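Local structure of variable region-containing chitin-binding protein 3 (1XT5) at residues 21-26 and 93-98; 97-102 and 127-132. The protein probably binds chitin and may hydrolyse it as an endochitinase, and this chain is the immunoglobulin V-type domain of that amphioxus innate immune protein. All coordinates share one frame; numbering follows the deposited sequence.

Contact 1. Residues 21-26 and 93-98; sequences TVELPC and TLRLTH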
loop_
_atom_site.group_PDB
_atom_site.type_symbol
_atom_site.label_atom_id
_atom_site.label_comp_id
_atom_site.label_asym_id
_atom_site.label_seq_id
_atom_site.Cartn_x
_atom_site.Cartn_y
_atom_site.Cartn_z
ATOM N N THR A 21 -17.112 2.110 -0.182
ATOM C CA THR A 21 -15.768 2.613 -0.130
ATOM C C THR A 21 -15.128 2.198 1.187
ATOM O O THR A 21 -15.759 2.287 2.255
ATOM C CB THR A 21 -15.735 4.121 -0.316
ATOM O OG1 THR A 21 -16.258 4.439 -1.623
ATOM C CG2 THR A 21 -14.327 4.696 -0.200
ATOM N N VAL A 22 -13.891 1.722 1.143
ATOM C CA VAL A 22 -13.189 1.264 2.301
ATOM C C VAL A 22 -11.770 1.809 2.304
ATOM O O VAL A 22 -11.178 2.045 1.262
ATOM C CB VAL A 22 -13.191 -0.287 2.391
ATOM C CG1 VAL A 22 -12.386 -0.887 1.240
ATOM C CG2 VAL A 22 -12.816 -0.854 3.722
ATOM N N GLU A 23 -11.198 1.960 3.514
ATOM C CA GLU A 23 -9.811 2.306 3.660
ATOM C C GLU A 23 -9.039 1.219 4.447
ATOM O O GLU A 23 -9.569 0.694 5.444
ATOM C CB GLU A 23 -9.662 3.668 4.292
ATOM C CG GLU A 23 -10.265 4.785 3.406
ATOM C CD GLU A 23 -9.935 6.206 3.676
ATOM O OE1 GLU A 23 -9.137 6.420 4.609
ATOM O OE2 GLU A 23 -10.476 7.029 2.927
ATOM N N LEU A 24 -7.844 0.946 3.988
ATOM C CA LEU A 24 -6.983 -0.070 4.576
ATOM C C LEU A 24 -5.763 0.682 5.137
ATOM O O LEU A 24 -4.909 1.100 4.365
ATOM C CB LEU A 24 -6.513 -1.113 3.594
ATOM C CG LEU A 24 -7.659 -1.946 3.009
ATOM C CD1 LEU A 24 -8.646 -1.340 2.087
ATOM C CD2 LEU A 24 -7.074 -3.104 2.161
ATOM N N PRO A 25 -5.707 0.950 6.450
ATOM C CA PRO A 25 -4.628 1.776 6.979
ATOM C C PRO A 25 -3.249 1.162 6.838
ATOM O O PRO A 25 -3.040 -0.035 6.974
ATOM C CB PRO A 25 -5.037 1.965 8.455
ATOM C CG PRO A 25 -6.514 1.811 8.449
ATOM C CD PRO A 25 -6.736 0.686 7.483
ATOM N N CYS A 26 -2.265 2.035 6.646
ATOM C CA CYS A 26 -0.888 1.619 6.626
ATOM C C CYS A 26 0.004 2.807 7.003
ATOM O O CYS A 26 -0.273 3.923 6.568
ATOM C CB CYS A 26 -0.507 1.122 5.241
ATOM S SG CYS A 26 1.210 0.494 5.184
ATOM N N THR A 93 -2.138 4.652 3.618
ATOM C CA THR A 93 -3.457 4.065 3.633
ATOM C C THR A 93 -4.052 4.038 2.245
ATOM O O THR A 93 -4.022 5.042 1.516
ATOM C CB THR A 93 -4.340 4.901 4.566
ATOM O OG1 THR A 93 -3.778 4.781 5.854
ATOM C CG2 THR A 93 -5.808 4.529 4.514
ATOM N N LEU A 94 -4.599 2.871 1.890
ATOM C CA LEU A 94 -5.262 2.646 0.616
ATOM C C LEU A 94 -6.765 2.915 0.745
ATOM O O LEU A 94 -7.390 2.434 1.679
ATOM C CB LEU A 94 -5.078 1.183 0.233
ATOM C CG LEU A 94 -5.772 0.725 -1.068
ATOM C CD1 LEU A 94 -5.120 1.363 -2.277
ATOM C CD2 LEU A 94 -5.717 -0.789 -1.166
ATOM N N ARG A 95 -7.310 3.645 -0.216
ATOM C CA ARG A 95 -8.760 3.839 -0.366
ATOM C C ARG A 95 -9.197 3.073 -1.610
ATOM O O ARG A 95 -8.626 3.251 -2.693
ATOM C CB ARG A 95 -9.076 5.325 -0.523
ATOM C CG ARG A 95 -10.562 5.631 -0.637
ATOM C CD ARG A 95 -10.811 7.120 -0.652
ATOM N NE ARG A 95 -12.146 7.645 -0.771
ATOM C CZ ARG A 95 -12.693 7.950 -1.942
ATOM N NH1 ARG A 95 -12.111 7.764 -3.129
ATOM N NH2 ARG A 95 -13.937 8.435 -1.900
ATOM N N LEU A 96 -10.218 2.236 -1.461
ATOM C CA LEU A 96 -10.798 1.464 -2.562
ATOM C C LEU A 96 -12.250 1.800 -2.670
ATOM O O LEU A 96 -13.022 1.667 -1.682
ATOM C CB LEU A 96 -10.508 -0.001 -2.322
ATOM C CG LEU A 96 -10.883 -0.893 -3.478
ATOM C CD1 LEU A 96 -10.035 -0.615 -4.717
ATOM C CD2 LEU A 96 -10.769 -2.350 -3.031
ATOM N N THR A 97 -12.690 2.272 -3.840
ATOM C CA THR A 97 -14.116 2.632 -4.047
ATOM C C THR A 97 -14.810 1.517 -4.834
ATOM O O THR A 97 -14.172 0.648 -5.438
ATOM C CB THR A 97 -14.262 3.939 -4.819
ATOM O OG1 THR A 97 -13.666 3.773 -6.095
ATOM C CG2 THR A 97 -13.549 5.041 -4.126
ATOM N N HIS A 98 -16.150 1.604 -4.830
ATOM C CA HIS A 98 -16.989 0.691 -5.633
ATOM C C HIS A 98 -16.565 -0.772 -5.411
ATOM O O HIS A 98 -16.306 -1.508 -6.365
ATOM C CB HIS A 98 -16.945 1.016 -7.108
ATOM C CG HIS A 98 -17.412 2.361 -7.385
ATOM N ND1 HIS A 98 -18.738 2.687 -7.463
ATOM C CD2 HIS A 98 -16.684 3.477 -7.649
ATOM C CE1 HIS A 98 -18.801 3.982 -7.720
ATOM N NE2 HIS A 98 -17.601 4.510 -7.866
HETATM O O HOH W 1 -17.977 3.302 -3.452
#
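V22 and L24 pair with L96 and L94 through four backbone hydrogen bonds in an antiparallel ladder. V22 N donates to L96 O at 3.0 Å, and L96 N donates back to V22 O at 2.9 Å. L24 N donates to L94 O at 2.8 Å. The return bond, from L94 N to L24 O, is longer at 3.1 Å. Beyond the last bridge, C26 N donates to T93 OG1 at 3.2 Å. That hydroxyl is anti to its own carbonyl carbon (chi1 -63°), which sets it beside P25 CA and within reach of C26 N. At the other end, one water joins T21 OG1 and H98 N.

E23 and R95 form the non-hydrogen-bonded pair, on the exposed face. Their charged groups are near but do not make a salt bridge: E23 OE2 lies 4.1 Å from R95 NE, at the guanidinium edge. Any attraction is probably modest. E23 OE2 comes closer to the aliphatic R95 CD, at 3.6 Å. T21 CG2 sits over one face of the guanidinium, 3.7 Å from R95 NE.

V22, L24, L94 and L96 point to the buried face. There L24 and L94 touch W41 of strand 38-44, and C26 is disulfide-bonded to C109. This is the pairing of strands B and E in an immunoglobulin V-set sandwich.

Contact 2. Residues 97-102 and 127-132; sequences THVHPQ and VVLKVT
V99 in the E-F loop meets V131 and L129 on strand G near one end of the immunoglobulin sandwich. The contact is small, and the touching is between methyl groups, and between one methyl and two carbonyl oxygens. V99 CG1 is 3.9 Å from V131 CG2. The two valine side chains pass each other in opposite directions. V99 CG1 is anti to its backbone N (chi1 168°), on the side of strand G. The same methyl is 4.4 Å from L129 CD2, a looser touch.

V131 CG2 also faces the backbone of the loop. It lies 3.9 Å from H100 O and 3.9 Å from P101 O. One methyl therefore meets V99 and two carbonyl oxygens. The CB of P101 points away from strand G.

In V-set domains this loop leads from strand E to strand F. Here a short 3-10 segment begins at P101 and runs on past Q102. D103 follows and begins the D-X-G-X-Y-X-C signature of such domains, which runs through Y107 to C109. A hydrogen bond from H100 N to D103 OD2 ties the loop to that signature.

The imidazole of H100 turns back within the loop. H100 ND1 donates to H98 O at 2.7 Å, with a bent N-H...O angle of 134°. The carbonyl lies 18° out of the ring plane. V99 is further tied to G19 and G20 by backbone hydrogen bonds. Its side chain also touches V16, while V131 touches A18.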
loop_
_atom_site.group_PDB
_atom_site.type_symbol
_atom_site.label_atom_id
_atom_site.label_comp_id
_atom_site.label_asym_id
_atom_site.label_seq_id
_atom_site.Cartn_x
_atom_site.Cartn_y
_atom_site.Cartn_z
ATOM N N THR A 97 -12.690 2.272 -3.840
ATOM C CA THR A 97 -14.116 2.632 -4.047
ATOM C C THR A 97 -14.810 1.517 -4.834
ATOM O O THR A 97 -14.172 0.648 -5.438
ATOM C CB THR A 97 -14.262 3.939 -4.819
ATOM O OG1 THR A 97 -13.666 3.773 -6.095
ATOM C CG2 THR A 97 -13.549 5.041 -4.126
ATOM N N HIS A 98 -16.150 1.604 -4.830
ATOM C CA HIS A 98 -16.989 0.691 -5.633
ATOM C C HIS A 98 -16.565 -0.772 -5.411
ATOM O O HIS A 98 -16.306 -1.508 -6.365
ATOM C CB HIS A 98 -16.945 1.016 -7.108
ATOM C CG HIS A 98 -17.412 2.361 -7.385
ATOM N ND1 HIS A 98 -18.738 2.687 -7.463
ATOM C CD2 HIS A 98 -16.684 3.477 -7.649
ATOM C CE1 HIS A 98 -18.801 3.982 -7.720
ATOM N NE2 HIS A 98 -17.601 4.510 -7.866
ATOM N N VAL A 99 -16.461 -1.171 -4.134
ATOM C CA VAL A 99 -15.918 -2.474 -3.824
ATOM C C VAL A 99 -16.726 -3.591 -4.451
ATOM O O VAL A 99 -17.947 -3.667 -4.338
ATOM C CB VAL A 99 -15.785 -2.633 -2.287
ATOM C CG1 VAL A 99 -15.498 -4.043 -1.917
ATOM C CG2 VAL A 99 -14.724 -1.693 -1.748
ATOM N N HIS A 100 -16.026 -4.482 -5.148
ATOM C CA HIS A 100 -16.677 -5.615 -5.823
ATOM C C HIS A 100 -16.699 -6.840 -4.927
ATOM O O HIS A 100 -15.887 -6.973 -4.036
ATOM C CB HIS A 100 -15.901 -5.982 -7.086
ATOM C CG HIS A 100 -15.982 -4.987 -8.194
ATOM N ND1 HIS A 100 -15.850 -3.621 -8.015
ATOM C CD2 HIS A 100 -16.201 -5.168 -9.515
ATOM C CE1 HIS A 100 -15.989 -3.044 -9.220
ATOM N NE2 HIS A 100 -16.195 -3.970 -10.175
ATOM N N PRO A 101 -17.626 -7.724 -5.169
ATOM C CA PRO A 101 -17.638 -8.990 -4.363
ATOM C C PRO A 101 -16.269 -9.662 -4.259
ATOM O O PRO A 101 -15.760 -10.056 -3.170
ATOM C CB PRO A 101 -18.672 -9.832 -5.072
ATOM C CG PRO A 101 -19.613 -8.874 -5.712
ATOM C CD PRO A 101 -18.727 -7.696 -6.130
ATOM N N GLN A 102 -15.558 -9.739 -5.384
ATOM C CA GLN A 102 -14.274 -10.444 -5.372
ATOM C C GLN A 102 -13.130 -9.559 -4.931
ATOM O O GLN A 102 -11.995 -10.078 -4.970
ATOM C CB GLN A 102 -13.996 -10.965 -6.767
ATOM C CG GLN A 102 -15.042 -11.996 -7.159
ATOM C CD GLN A 102 -15.552 -12.938 -6.094
ATOM O OE1 GLN A 102 -16.695 -12.963 -5.597
ATOM N NE2 GLN A 102 -14.648 -13.810 -5.686
ATOM N N VAL A 127 -3.561 -6.533 5.342
ATOM C CA VAL A 127 -4.866 -6.163 5.865
ATOM C C VAL A 127 -5.904 -6.980 5.066
ATOM O O VAL A 127 -5.916 -6.908 3.848
ATOM C CB VAL A 127 -5.140 -4.663 5.690
ATOM C CG1 VAL A 127 -6.447 -4.293 6.353
ATOM C CG2 VAL A 127 -4.005 -3.829 6.281
ATOM N N VAL A 128 -6.700 -7.749 5.777
ATOM C CA VAL A 128 -7.785 -8.464 5.124
ATOM C C VAL A 128 -8.950 -7.569 4.874
ATOM O O VAL A 128 -9.334 -6.774 5.763
ATOM C CB VAL A 128 -8.196 -9.675 6.040
ATOM C CG1 VAL A 128 -9.513 -10.279 5.591
ATOM C CG2 VAL A 128 -7.126 -10.723 6.017
ATOM N N LEU A 129 -9.531 -7.683 3.711
ATOM C CA LEU A 129 -10.778 -7.017 3.364
ATOM C C LEU A 129 -11.901 -8.093 3.312
ATOM O O LEU A 129 -11.816 -9.001 2.511
ATOM C CB LEU A 129 -10.683 -6.344 2.023
ATOM C CG LEU A 129 -11.986 -5.653 1.544
ATOM C CD1 LEU A 129 -12.468 -4.637 2.556
ATOM C CD2 LEU A 129 -11.736 -5.083 0.153
ATOM N N LYS A 130 -12.863 -7.915 4.185
ATOM C CA LYS A 130 -14.094 -8.695 4.188
ATOM C C LYS A 130 -15.166 -7.915 3.487
ATOM O O LYS A 130 -15.392 -6.716 3.772
ATOM C CB LYS A 130 -14.552 -9.028 5.608
ATOM C CG LYS A 130 -13.665 -9.937 6.382
ATOM C CD LYS A 130 -14.148 -10.040 7.834
ATOM C CE LYS A 130 -13.581 -11.140 8.619
ATOM N NZ LYS A 130 -14.010 -11.171 10.051
ATOM N N VAL A 131 -15.816 -8.534 2.508
ATOM C CA VAL A 131 -16.922 -7.932 1.786
ATOM C C VAL A 131 -18.192 -8.552 2.334
ATOM O O VAL A 131 -18.417 -9.731 2.154
ATOM C CB VAL A 131 -16.774 -8.061 0.265
ATOM C CG1 VAL A 131 -17.947 -7.409 -0.450
ATOM C CG2 VAL A 131 -15.439 -7.498 -0.198
ATOM N N THR A 132 -19.014 -7.756 3.011
ATOM C CA THR A 132 -20.214 -8.255 3.664
ATOM C C THR A 132 -21.100 -8.977 2.694
ATOM O O THR A 132 -21.396 -8.431 1.631
ATOM C CB THR A 132 -20.986 -7.078 4.289
ATOM O OG1 THR A 132 -20.029 -6.331 5.093
ATOM C CG2 THR A 132 -22.160 -7.498 5.145
#

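The centres of the two contacts are 10 Å apart, on the same side of the chain's centre. Both belong to the one V-set domain. Along the chain, 21-26 comes first, then 93-98, 97-102 and 127-132. T97 and H98 are shared, because the E-F loop of contact 2 follows directly from strand 94-96 of contact 1. Contact 1 lies within the four-stranded sheet. Contact 2 joins the loop to strand 122-132 of the other sheet. V22 packs against both sides of contact 2: its CG1 is 3.9 Å from V99 CG2, and its CG2 is 4.0 Å from L129 CD1. The two sheets are thus joined through apolar packing between them.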